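Local coordinates for enoyl-[acyl-carrier-protein] reductase [FMN] (PDB 5GVJ) that probably reduces enoyl-[acyl-carrier-protein] with NADH as an FMN-dependent flavoprotein of the nitronate monooxygenase family, which has a TIM-barrel fold, at residues A[29-34]-A[58-63]; A[134-139]-A[165-170]. The protein carries 1 engineered substitution. All coordinates share one frame; numbering follows the deposited sequence.

Interaction 1 (A[29-34]-A[58-63]); sequences TLAAAV and SELRQK
Ala32 points its methyl at helix 50-63 and meets both Leu60 and Lys63, one helical turn apart. Ala32 CB lies 3.7 Å from Lys63 CD and 3.8 Å from Lys63 CB, so the aliphatic part of the lysine lies over the methyl. The lysine's end lies near Thr29, with Lys63 NZ a long 4.5 Å from Thr29 OG1, too far for a bond. Leu60 fills the other flank of Ala32. With CG anti to the backbone N (chi1 -180°), its CD1 reaches across to 3.6 Å from Ala31 CB and 3.8 Å from the backbone Ala32 N. An alanine in place of Leu60 would probably open a gap beside Ala31 and Ala32 and cost the helix pair much of its apolar contact. Small residues on helix 28-36 let the backbones come close, Ala32 CA and Leu60 CA being 5.3 Å apart, and the axes of segments 29-34 and 58-63 approach to 8.9 Å and cross at -34°. These are neighbouring outer helices of the TIM barrel, separated in sequence by strand 41-44. Both Ala31 and Leu60 rest on Ile43 of that strand, and Leu60 also touches Phe68 of strand 68-73, which seats the helix pair against the barrel wall.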
loop_
_atom_site.group_PDB
_atom_site.type_symbol
_atom_site.label_atom_id
_atom_site.label_comp_id
_atom_site.label_asym_id
_atom_site.label_seq_id
_atom_site.Cartn_x
_atom_site.Cartn_y
_atom_site.Cartn_z
ATOM N N THR A 29 3.081 11.226 -27.863
ATOM C CA THR A 29 4.029 10.206 -28.293
ATOM C C THR A 29 4.039 9.014 -27.341
ATOM O O THR A 29 4.064 7.859 -27.785
ATOM C CB THR A 29 5.442 10.789 -28.409
ATOM O OG1 THR A 29 5.461 11.822 -29.404
ATOM C CG2 THR A 29 6.354 9.725 -28.894
ATOM N N LEU A 30 4.046 9.270 -26.032
ATOM C CA LEU A 30 3.998 8.159 -25.078
ATOM C C LEU A 30 2.617 7.516 -25.067
ATOM O O LEU A 30 2.498 6.285 -25.032
ATOM C CB LEU A 30 4.374 8.643 -23.676
ATOM C CG LEU A 30 4.334 7.630 -22.522
ATOM C CD1 LEU A 30 5.048 6.304 -22.864
ATOM C CD2 LEU A 30 4.967 8.248 -21.293
ATOM N N ALA A 31 1.564 8.335 -25.114
ATOM C CA ALA A 31 0.205 7.797 -25.112
ATOM C C ALA A 31 -0.053 6.932 -26.340
ATOM O O ALA A 31 -0.651 5.856 -26.241
ATOM C CB ALA A 31 -0.801 8.945 -25.031
ATOM N N ALA A 32 0.398 7.378 -27.512
ATOM C CA ALA A 32 0.184 6.580 -28.715
ATOM C C ALA A 32 0.889 5.236 -28.612
ATOM O O ALA A 32 0.372 4.214 -29.078
ATOM C CB ALA A 32 0.653 7.357 -29.947
ATOM N N ALA A 33 2.072 5.216 -27.994
ATOM C CA ALA A 33 2.819 3.971 -27.849
ATOM C C ALA A 33 2.101 2.994 -26.920
ATOM O O ALA A 33 2.007 1.794 -27.218
ATOM C CB ALA A 33 4.232 4.270 -27.332
ATOM N N VAL A 34 1.581 3.490 -25.794
ATOM C CA VAL A 34 0.864 2.619 -24.865
ATOM C C VAL A 34 -0.423 2.087 -25.504
ATOM O O VAL A 34 -0.732 0.895 -25.409
ATOM C CB VAL A 34 0.587 3.366 -23.547
ATOM C CG1 VAL A 34 -0.229 2.484 -22.604
ATOM C CG2 VAL A 34 1.903 3.738 -22.860
ATOM N N SER A 58 -4.878 15.091 -32.306
ATOM C CA SER A 58 -4.632 14.831 -33.721
ATOM C C SER A 58 -3.350 14.036 -33.930
ATOM O O SER A 58 -3.327 13.076 -34.713
ATOM C CB SER A 58 -4.571 16.148 -34.495
ATOM O OG SER A 58 -4.446 15.877 -35.878
ATOM N N GLU A 59 -2.275 14.401 -33.236
ATOM C CA GLU A 59 -1.037 13.675 -33.499
ATOM C C GLU A 59 -1.067 12.271 -32.922
ATOM O O GLU A 59 -0.441 11.371 -33.486
ATOM C CB GLU A 59 0.181 14.447 -33.000
ATOM C CG GLU A 59 0.116 15.038 -31.632
ATOM C CD GLU A 59 1.223 16.064 -31.436
ATOM O OE1 GLU A 59 1.221 17.087 -32.161
ATOM O OE2 GLU A 59 2.112 15.831 -30.591
ATOM N N LEU A 60 -1.801 12.042 -31.821
ATOM C CA LEU A 60 -1.960 10.665 -31.359
ATOM C C LEU A 60 -2.677 9.820 -32.403
ATOM O O LEU A 60 -2.261 8.690 -32.693
ATOM C CB LEU A 60 -2.711 10.619 -30.016
ATOM C CG LEU A 60 -2.929 9.216 -29.432
ATOM C CD1 LEU A 60 -2.907 9.248 -27.911
ATOM C CD2 LEU A 60 -4.243 8.599 -29.902
ATOM N N ARG A 61 -3.767 10.348 -32.979
ATOM C CA ARG A 61 -4.536 9.584 -33.960
ATOM C C ARG A 61 -3.791 9.383 -35.279
ATOM O O ARG A 61 -4.139 8.470 -36.040
ATOM C CB ARG A 61 -5.878 10.273 -34.215
ATOM C CG ARG A 61 -6.906 9.998 -33.113
ATOM C CD ARG A 61 -8.197 10.765 -33.342
ATOM N NE ARG A 61 -9.248 10.287 -32.460
ATOM C CZ ARG A 61 -10.219 11.055 -31.974
ATOM N NH1 ARG A 61 -10.256 12.346 -32.271
ATOM N NH2 ARG A 61 -11.136 10.532 -31.168
ATOM N N GLN A 62 -2.791 10.212 -35.581
ATOM C CA GLN A 62 -1.930 9.916 -36.720
ATOM C C GLN A 62 -1.094 8.663 -36.491
ATOM O O GLN A 62 -0.687 8.015 -37.462
ATOM C CB GLN A 62 -1.020 11.110 -37.019
ATOM C CG GLN A 62 -1.806 12.339 -37.466
ATOM C CD GLN A 62 -0.940 13.564 -37.630
ATOM O OE1 GLN A 62 0.284 13.486 -37.561
ATOM N NE2 GLN A 62 -1.578 14.713 -37.847
ATOM N N LYS A 63 -0.847 8.290 -35.236
ATOM C CA LYS A 63 -0.060 7.102 -34.933
ATOM C C LYS A 63 -0.904 5.854 -34.674
ATOM O O LYS A 63 -0.541 4.768 -35.133
ATOM C CB LYS A 63 0.836 7.362 -33.721
ATOM C CG LYS A 63 2.002 8.307 -33.987
ATOM C CD LYS A 63 2.714 8.631 -32.683
ATOM C CE LYS A 63 4.151 9.082 -32.890
ATOM N NZ LYS A 63 4.192 10.442 -33.490
#

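Interaction 2 (A[134-139]-A[165-170]); sequences DAVIAE and IPVIAA
Two neighbouring parallel strands of the TIM barrel, 136-139 and 167-170, are joined here, helix 152-162 lying between them in sequence as part of a beta-alpha-beta crossover. Four backbone hydrogen bonds tie them: Val136 N to Pro166 O, Ile168 N to Val136 O (2.7 Å), Ala138 N to Ile168 O (2.7 Å) and Ala170 N to Ala138 O. The last differs from the others in that its donor is tilted 32° from the carbonyl plane. Ile137 CA and Glu139 CA add CA-H...O contacts to Ile168 O and Ala170 O. On the face turned to helix 152-162, Val136 CG2 meets Val167 CG2, and Ala138 CB lies 3.9 Å from Val167 CG1; Val159 of that helix packs on both valines. The face bearing Ile137, Glu139, Ile168 and Ala170 looks into the barrel. There Ile137 CG2, anti to its backbone N, reaches 3.6 Å from Ala170 CB, and Gln191, an FMN-binding residue, touches both side chains. Glu139, which binds FMN in another structure of this protein, sets its CB 4.1 Å from Ala170 CB, and its chain extends from there. Just ahead of strand 167-170, Ile165 crosses Val136 at about a right angle, its CD1 3.6 Å from Val136 CG1.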
loop_
_atom_site.group_PDB
_atom_site.type_symbol
_atom_site.label_atom_id
_atom_site.label_comp_id
_atom_site.label_asym_id
_atom_site.label_seq_id
_atom_site.Cartn_x
_atom_site.Cartn_y
_atom_site.Cartn_z
ATOM N N ASP A 134 -18.210 5.663 -15.112
ATOM C CA ASP A 134 -18.128 4.316 -15.670
ATOM C C ASP A 134 -17.164 3.439 -14.896
ATOM O O ASP A 134 -17.330 2.218 -14.875
ATOM C CB ASP A 134 -17.700 4.370 -17.138
ATOM C CG ASP A 134 -18.727 5.074 -18.005
ATOM O OD1 ASP A 134 -19.741 4.429 -18.349
ATOM O OD2 ASP A 134 -18.541 6.267 -18.311
ATOM N N ALA A 135 -16.151 4.038 -14.282
ATOM C CA ALA A 135 -15.180 3.324 -13.465
ATOM C C ALA A 135 -14.492 4.379 -12.621
ATOM O O ALA A 135 -14.711 5.573 -12.813
ATOM C CB ALA A 135 -14.172 2.546 -14.327
ATOM N N VAL A 136 -13.662 3.940 -11.677
ATOM C CA VAL A 136 -12.908 4.878 -10.855
ATOM C C VAL A 136 -11.486 4.384 -10.719
ATOM O O VAL A 136 -11.231 3.176 -10.671
ATOM C CB VAL A 136 -13.526 5.098 -9.456
ATOM C CG1 VAL A 136 -14.907 5.683 -9.585
ATOM C CG2 VAL A 136 -13.547 3.799 -8.673
ATOM N N ILE A 137 -10.563 5.331 -10.683
ATOM C CA ILE A 137 -9.173 5.065 -10.370
ATOM C C ILE A 137 -9.001 5.368 -8.891
ATOM O O ILE A 137 -9.276 6.490 -8.442
ATOM C CB ILE A 137 -8.227 5.913 -11.237
ATOM C CG1 ILE A 137 -8.335 5.511 -12.720
ATOM C CG2 ILE A 137 -6.780 5.742 -10.766
ATOM C CD1 ILE A 137 -7.933 6.616 -13.697
ATOM N N ALA A 138 -8.601 4.361 -8.124
ATOM C CA ALA A 138 -8.329 4.532 -6.706
ATOM C C ALA A 138 -6.827 4.720 -6.595
ATOM O O ALA A 138 -6.063 3.785 -6.832
ATOM C CB ALA A 138 -8.818 3.328 -5.905
ATOM N N GLU A 139 -6.400 5.931 -6.283
ATOM C CA GLU A 139 -4.982 6.271 -6.345
ATOM C C GLU A 139 -4.416 6.387 -4.937
ATOM O O GLU A 139 -4.733 7.338 -4.215
ATOM C CB GLU A 139 -4.776 7.570 -7.121
ATOM C CG GLU A 139 -3.319 7.978 -7.202
ATOM C CD GLU A 139 -3.119 9.195 -8.082
ATOM O OE1 GLU A 139 -3.223 10.330 -7.578
ATOM O OE2 GLU A 139 -2.873 9.003 -9.283
ATOM N N ILE A 165 -19.184 -0.393 -9.941
ATOM C CA ILE A 165 -18.454 -0.098 -11.179
ATOM C C ILE A 165 -17.020 -0.586 -11.009
ATOM O O ILE A 165 -16.566 -0.745 -9.869
ATOM C CB ILE A 165 -18.487 1.400 -11.523
ATOM C CG1 ILE A 165 -17.960 2.241 -10.358
ATOM C CG2 ILE A 165 -19.898 1.839 -11.894
ATOM C CD1 ILE A 165 -17.729 3.699 -10.712
ATOM N N PRO A 166 -16.279 -0.836 -12.091
ATOM C CA PRO A 166 -14.903 -1.327 -11.942
ATOM C C PRO A 166 -14.000 -0.296 -11.290
ATOM O O PRO A 166 -14.161 0.912 -11.477
ATOM C CB PRO A 166 -14.460 -1.599 -13.385
ATOM C CG PRO A 166 -15.733 -1.818 -14.131
ATOM C CD PRO A 166 -16.721 -0.863 -13.495
ATOM N N VAL A 167 -13.024 -0.803 -10.534
ATOM C CA VAL A 167 -12.017 0.013 -9.870
ATOM C C VAL A 167 -10.675 -0.236 -10.545
ATOM O O VAL A 167 -10.321 -1.385 -10.845
ATOM C CB VAL A 167 -11.947 -0.309 -8.363
ATOM C CG1 VAL A 167 -10.779 0.426 -7.706
ATOM C CG2 VAL A 167 -13.269 0.084 -7.685
ATOM N N ILE A 168 -9.934 0.839 -10.791
ATOM C CA ILE A 168 -8.590 0.767 -11.344
ATOM C C ILE A 168 -7.630 1.229 -10.257
ATOM O O ILE A 168 -7.826 2.296 -9.663
ATOM C CB ILE A 168 -8.467 1.621 -12.619
ATOM C CG1 ILE A 168 -9.526 1.179 -13.637
ATOM C CG2 ILE A 168 -7.071 1.515 -13.212
ATOM C CD1 ILE A 168 -9.607 2.055 -14.885
ATOM N N ALA A 169 -6.622 0.409 -9.966
ATOM C CA ALA A 169 -5.671 0.711 -8.901
ATOM C C ALA A 169 -4.511 1.522 -9.465
ATOM O O ALA A 169 -3.984 1.185 -10.525
ATOM C CB ALA A 169 -5.144 -0.573 -8.271
ATOM N N ALA A 170 -4.128 2.589 -8.756
ATOM C CA ALA A 170 -2.985 3.415 -9.129
ATOM C C ALA A 170 -2.153 3.723 -7.892
ATOM O O ALA A 170 -2.699 3.932 -6.807
ATOM C CB ALA A 170 -3.421 4.727 -9.788
#

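The two contacts belong to different layers of one barrel: interaction 1 packs helix on helix at its outside, whereas interaction 2 pairs strands in its wall. Their centres are 23 Å apart, and nearest atoms are about 12 Å apart, so they do not touch. Interaction 2 lies at the FMN site, which holds no flavin in this chain, and interaction 1 stands behind it. Interaction 2 contributes Glu139 directly, whereas in interaction 1 the side chain of Ala31 is about 7 Å from that of the FMN-binding Gly21. Gln191 touches Ile137 and Ala170 of interaction 2, its side chain about 3 Å from that of Ile137, but stays about 11 Å from the side chain of Ala31.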